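Local coordinates for cysteine desulfurase (Thermococcus onnurineus, PDB 5B87), which catalyses the pyridoxal 5'-phosphate-dependent removal of sulfur from L-cysteine, releasing L-alanine and passing the sulfur to an acceptor, at the interface of chains A and B. Coordinates in Å, arbitrary orientation; residue numbers count along the deposited sequence, not the author numbering. Chains: chain A/B, Cysteine desulfurase.

Contacts 1 and 2 belong to one two-fold symmetric interface between copies of the enzyme, their C-alpha centres about 39 Å apart. They share no residue, but both use the start of the helix beginning at residue 73, through A:Leu74 and B:Arg73 respectively. In contact 1, the end of helix 50-62 of chain A meets the 3-10 helix 32-35 and the loop at B:Leu47 and B:Thr48. In contact 2, B:Val71 to B:Arg73, the loop running into helix 73-93, meet helix 356-365 of chain A. Neighbouring stretches of each subunit, residues 61-64 and 71-74, meet the partner at both places, consistent with the dimer usual in this family.

Contact 1: the interface of chains A and B. Residues chain A 61-64, 74; chain B 32-33, 47-48.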
loop_
_atom_site.group_PDB
_atom_site.type_symbol
_atom_site.label_atom_id
_atom_site.label_comp_id
_atom_site.label_asym_id
_atom_site.label_seq_id
_atom_site.Cartn_x
_atom_site.Cartn_y
_atom_site.Cartn_z
ATOM N N LEU A 61 11.593 -4.711 14.941
ATOM C CA LEU A 61 11.967 -4.987 16.327
ATOM C C LEU A 61 13.123 -4.114 16.849
ATOM O O LEU A 61 13.188 -3.926 18.033
ATOM C CB LEU A 61 12.326 -6.452 16.465
ATOM C CG LEU A 61 11.164 -7.432 16.189
ATOM C CD1 LEU A 61 11.638 -8.864 16.367
ATOM C CD2 LEU A 61 9.994 -7.175 17.099
ATOM N N LYS A 62 14.030 -3.630 15.979
ATOM C CA LYS A 62 15.230 -2.887 16.390
ATOM C C LYS A 62 15.290 -1.423 15.949
ATOM O O LYS A 62 16.016 -0.643 16.601
ATOM C CB LYS A 62 16.494 -3.560 15.845
ATOM C CG LYS A 62 16.913 -4.868 16.515
ATOM C CD LYS A 62 17.732 -5.715 15.551
ATOM C CE LYS A 62 18.798 -6.565 16.250
ATOM N NZ LYS A 62 18.223 -7.379 17.352
ATOM N N TYR A 63 14.628 -1.019 14.839
ATOM C CA TYR A 63 14.679 0.417 14.483
ATOM C C TYR A 63 13.348 0.974 14.002
ATOM O O TYR A 63 13.270 1.793 13.086
ATOM C CB TYR A 63 15.881 0.773 13.562
ATOM C CG TYR A 63 15.929 0.076 12.218
ATOM C CD1 TYR A 63 16.491 -1.191 12.085
ATOM C CD2 TYR A 63 15.427 0.696 11.074
ATOM C CE1 TYR A 63 16.527 -1.820 10.851
ATOM C CE2 TYR A 63 15.470 0.069 9.819
ATOM C CZ TYR A 63 16.014 -1.194 9.708
ATOM O OH TYR A 63 16.081 -1.802 8.432
ATOM N N ARG A 64 12.301 0.535 14.655
ATOM C CA ARG A 64 10.969 0.906 14.329
ATOM C C ARG A 64 10.674 2.347 14.525
ATOM O O ARG A 64 10.712 2.829 15.603
ATOM C CB ARG A 64 10.010 0.066 15.133
ATOM C CG ARG A 64 8.578 0.286 14.789
ATOM C CD ARG A 64 8.182 -0.187 13.417
ATOM N NE ARG A 64 6.751 -0.151 13.426
ATOM C CZ ARG A 64 6.019 0.778 12.877
ATOM N NH1 ARG A 64 4.747 0.767 13.026
ATOM N NH2 ARG A 64 6.564 1.706 12.181
ATOM N N LEU A 74 16.030 6.530 16.204
ATOM C CA LEU A 74 15.210 5.517 15.512
ATOM C C LEU A 74 14.781 6.047 14.135
ATOM O O LEU A 74 14.906 5.347 13.150
ATOM C CB LEU A 74 14.019 5.066 16.364
ATOM C CG LEU A 74 14.163 3.833 17.265
ATOM C CD1 LEU A 74 15.583 3.333 17.535
ATOM C CD2 LEU A 74 13.386 4.057 18.546
ATOM N N PRO B 32 10.904 -5.357 22.584
ATOM C CA PRO B 32 12.329 -5.159 22.879
ATOM C C PRO B 32 12.862 -3.715 22.893
ATOM O O PRO B 32 13.756 -3.376 23.714
ATOM C CB PRO B 32 13.029 -5.944 21.750
ATOM C CG PRO B 32 12.020 -6.980 21.327
ATOM C CD PRO B 32 10.706 -6.316 21.473
ATOM N N LEU B 33 12.365 -2.849 22.030
ATOM C CA LEU B 33 12.844 -1.457 21.985
ATOM C C LEU B 33 12.546 -0.655 23.254
ATOM O O LEU B 33 13.141 0.339 23.538
ATOM C CB LEU B 33 12.298 -0.731 20.764
ATOM C CG LEU B 33 13.159 -0.325 19.598
ATOM C CD1 LEU B 33 14.648 -0.317 19.761
ATOM C CD2 LEU B 33 12.726 -0.893 18.292
ATOM N N LEU B 47 5.368 1.418 18.268
ATOM C CA LEU B 47 6.329 0.345 18.365
ATOM C C LEU B 47 5.496 -0.897 18.071
ATOM O O LEU B 47 4.316 -0.882 18.255
ATOM C CB LEU B 47 6.980 0.305 19.714
ATOM C CG LEU B 47 7.901 1.470 20.035
ATOM C CD1 LEU B 47 8.659 1.238 21.293
ATOM C CD2 LEU B 47 8.835 1.836 18.920
ATOM N N THR B 48 6.118 -1.951 17.591
ATOM C CA THR B 48 5.439 -3.141 17.160
ATOM C C THR B 48 5.641 -4.364 18.066
ATOM O O THR B 48 6.722 -4.804 18.263
ATOM C CB THR B 48 5.885 -3.494 15.777
ATOM O OG1 THR B 48 5.670 -2.368 14.900
ATOM C CG2 THR B 48 4.996 -4.689 15.273
HETATM O O HOH W 1 3.264 -1.014 15.144
#
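Polar contact is concentrated at the tip of A:Arg64. Its NE donates a nearly straight hydrogen bond to the hydroxyl OG1 of B:Thr48, 2.9 Å long with 170° at the hydrogen, and the oxygen lies in the guanidinium plane, at its edge. CG of the arginine is anti to the backbone N (chi1 -175°) and the chain bends at chi2 (68°), so that it crosses the threonine at about a right angle. The OG1 of B:Thr48 is anti to its own carbonyl carbon, with the methyl CG2 anti to the backbone N.

A water completes the polar link. It is 3.1 Å from A:Arg64 NH1, again in the guanidinium plane, and 2.8 Å from B:Thr48 OG1. Direct and water-mediated bonds thus engage one edge of the guanidinium and should restrict its rotation.

Apolar contact centres on B:Leu33, the residue with most surface hidden, whose forked end rests on the main chain where helix 50-62 finishes. B:Leu33 CD2 lies 3.7 Å from A:Lys62 CA. A:Leu61 buries the next largest surface, beside B:Leu33 and B:Pro32. Methyls also make van der Waals contacts with main-chain carbonyls: B:Leu33 CD1 with A:Lys62 O at 3.5 Å, and B:Leu47 CD2 with A:Arg64 O at 3.9 Å.

Together these groups fasten the end of helix 50-62 to the partner's 3-10 helix 32-35 and the loop at B:Leu47 and B:Thr48, helping to hold the dimer together.

Contact 2: the interface of chains A and B. Residues chain A 357, 360-361, 364, 370, 372; chain B 71-73.
B:Val71 buries the most surface here, its branched side chain laid against one side of helix 356-365 of chain A. B:Val71 CG1, anti to the valine's backbone N, points at the helix backbone and comes within 3.8 Å of A:Ala361 CA. The small side chains of A:Ala360 and A:Ala361 allow this close approach. The other methyl, B:Val71 CG2, is anti to the carbonyl carbon and turns towards the polar pair A:His357 and A:Ser372, lying 4.2 Å from A:His357 ND1 of the imidazole. That pair is joined within chain A by a hydrogen bond of 2.7 Å between A:His357 ND1 and A:Ser372 OG, which should help to set the ring's orientation beside the valine and ties the helix to strand 371-373.

A:Asp364, next in buried surface, reaches across from near the end of the same helix. Its CG is anti to the backbone N (chi1 176°), which carries the carboxylate to the first turn of helix 73-93 of chain B. There A:Asp364 OD1 accepts a hydrogen bond of 2.8 Å from the main-chain N of B:Arg73, with 161° at the hydrogen. The donor comes from above the carboxylate plane. As B:Arg73 begins its helix, the carboxylate meets the N-terminal end in the manner of a helix cap, supplied by the other subunit, and the helix dipole may favour its negative charge. The arginine side chain runs on past the carboxylate, with a bend at chi3, and crosses the aspartate obliquely, the two planes 60° apart; B:Arg73 NH1 makes a long and probably weak salt bridge of 4.0 Å to A:Asp364 OD1.

Between B:Val71 and B:Arg73 in the chain, B:His72 has its CG in the crowded position between backbone N and carbonyl carbon and presents the CD2 edge of its imidazole to A:Val370 O, which lies in the ring plane at 3.3 Å.

The site thus combines a valine packed on a helix with a cap-like carboxylate, fixing the approach to helix 73-93 against the neighbouring subunit and contributing to dimer assembly.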
loop_
_atom_site.group_PDB
_atom_site.type_symbol
_atom_site.label_atom_id
_atom_site.label_comp_id
_atom_site.label_asym_id
_atom_site.label_seq_id
_atom_site.Cartn_x
_atom_site.Cartn_y
_atom_site.Cartn_z
ATOM N N HIS A 357 -9.588 -26.200 -13.140
ATOM C CA HIS A 357 -9.682 -26.174 -11.693
ATOM C C HIS A 357 -9.555 -27.599 -11.164
ATOM O O HIS A 357 -9.001 -27.814 -10.140
ATOM C CB HIS A 357 -10.972 -25.574 -11.183
ATOM C CG HIS A 357 -11.088 -24.107 -11.374
ATOM N ND1 HIS A 357 -10.056 -23.238 -11.149
ATOM C CD2 HIS A 357 -12.135 -23.351 -11.757
ATOM C CE1 HIS A 357 -10.459 -22.014 -11.394
ATOM N NE2 HIS A 357 -11.717 -22.056 -11.765
ATOM N N ALA A 360 -5.928 -28.720 -11.273
ATOM C CA ALA A 360 -5.240 -28.023 -10.185
ATOM C C ALA A 360 -5.478 -28.635 -8.854
ATOM O O ALA A 360 -4.514 -28.702 -8.042
ATOM C CB ALA A 360 -5.624 -26.573 -10.160
ATOM N N ALA A 361 -6.705 -29.161 -8.640
ATOM C CA ALA A 361 -7.043 -29.918 -7.399
ATOM C C ALA A 361 -6.303 -31.213 -7.272
ATOM O O ALA A 361 -5.791 -31.515 -6.201
ATOM C CB ALA A 361 -8.580 -30.189 -7.269
ATOM N N ASP A 364 -2.727 -30.347 -6.478
ATOM C CA ASP A 364 -2.724 -29.988 -5.061
ATOM C C ASP A 364 -2.804 -31.180 -4.138
ATOM O O ASP A 364 -2.055 -31.211 -3.123
ATOM C CB ASP A 364 -3.824 -28.983 -4.739
ATOM C CG ASP A 364 -3.907 -28.662 -3.259
ATOM O OD1 ASP A 364 -3.018 -27.950 -2.736
ATOM O OD2 ASP A 364 -4.835 -29.164 -2.601
ATOM N N VAL A 370 -0.351 -25.152 -8.220
ATOM C CA VAL A 370 -0.516 -24.584 -9.511
ATOM C C VAL A 370 -1.736 -23.647 -9.542
ATOM O O VAL A 370 -2.553 -23.728 -8.697
ATOM C CB VAL A 370 -0.554 -25.772 -10.473
ATOM C CG1 VAL A 370 -1.869 -25.987 -11.172
ATOM C CG2 VAL A 370 0.693 -25.857 -11.302
ATOM N N SER A 372 -5.142 -22.098 -11.619
ATOM C CA SER A 372 -6.097 -22.398 -12.657
ATOM C C SER A 372 -7.112 -21.306 -12.803
ATOM O O SER A 372 -7.437 -20.622 -11.830
ATOM C CB SER A 372 -6.811 -23.731 -12.384
ATOM O OG SER A 372 -7.409 -23.727 -11.137
ATOM N N VAL B 71 -7.242 -22.721 -5.951
ATOM C CA VAL B 71 -7.549 -24.048 -5.423
ATOM C C VAL B 71 -6.496 -24.652 -4.526
ATOM O O VAL B 71 -6.795 -25.463 -3.643
ATOM C CB VAL B 71 -7.813 -24.983 -6.603
ATOM C CG1 VAL B 71 -7.901 -26.441 -6.143
ATOM C CG2 VAL B 71 -9.093 -24.494 -7.251
ATOM N N HIS B 72 -5.240 -24.333 -4.761
ATOM C CA HIS B 72 -4.175 -24.914 -3.970
ATOM C C HIS B 72 -4.239 -24.562 -2.490
ATOM O O HIS B 72 -4.756 -23.551 -2.116
ATOM C CB HIS B 72 -2.793 -24.799 -4.630
ATOM C CG HIS B 72 -2.182 -23.437 -4.624
ATOM N ND1 HIS B 72 -1.670 -22.858 -3.500
ATOM C CD2 HIS B 72 -1.920 -22.584 -5.632
ATOM C CE1 HIS B 72 -1.165 -21.689 -3.806
ATOM N NE2 HIS B 72 -1.321 -21.491 -5.090
ATOM N N ARG B 73 -3.729 -25.437 -1.665
ATOM C CA ARG B 73 -3.805 -25.247 -0.242
ATOM C C ARG B 73 -3.223 -23.973 0.360
ATOM O O ARG B 73 -3.761 -23.463 1.258
ATOM C CB ARG B 73 -3.356 -26.483 0.500
ATOM C CG ARG B 73 -1.898 -26.765 0.480
ATOM C CD ARG B 73 -1.628 -27.874 1.436
ATOM N NE ARG B 73 -0.565 -28.757 1.017
ATOM C CZ ARG B 73 -0.770 -29.941 0.469
ATOM N NH1 ARG B 73 -1.996 -30.352 0.249
ATOM N NH2 ARG B 73 0.245 -30.707 0.138
#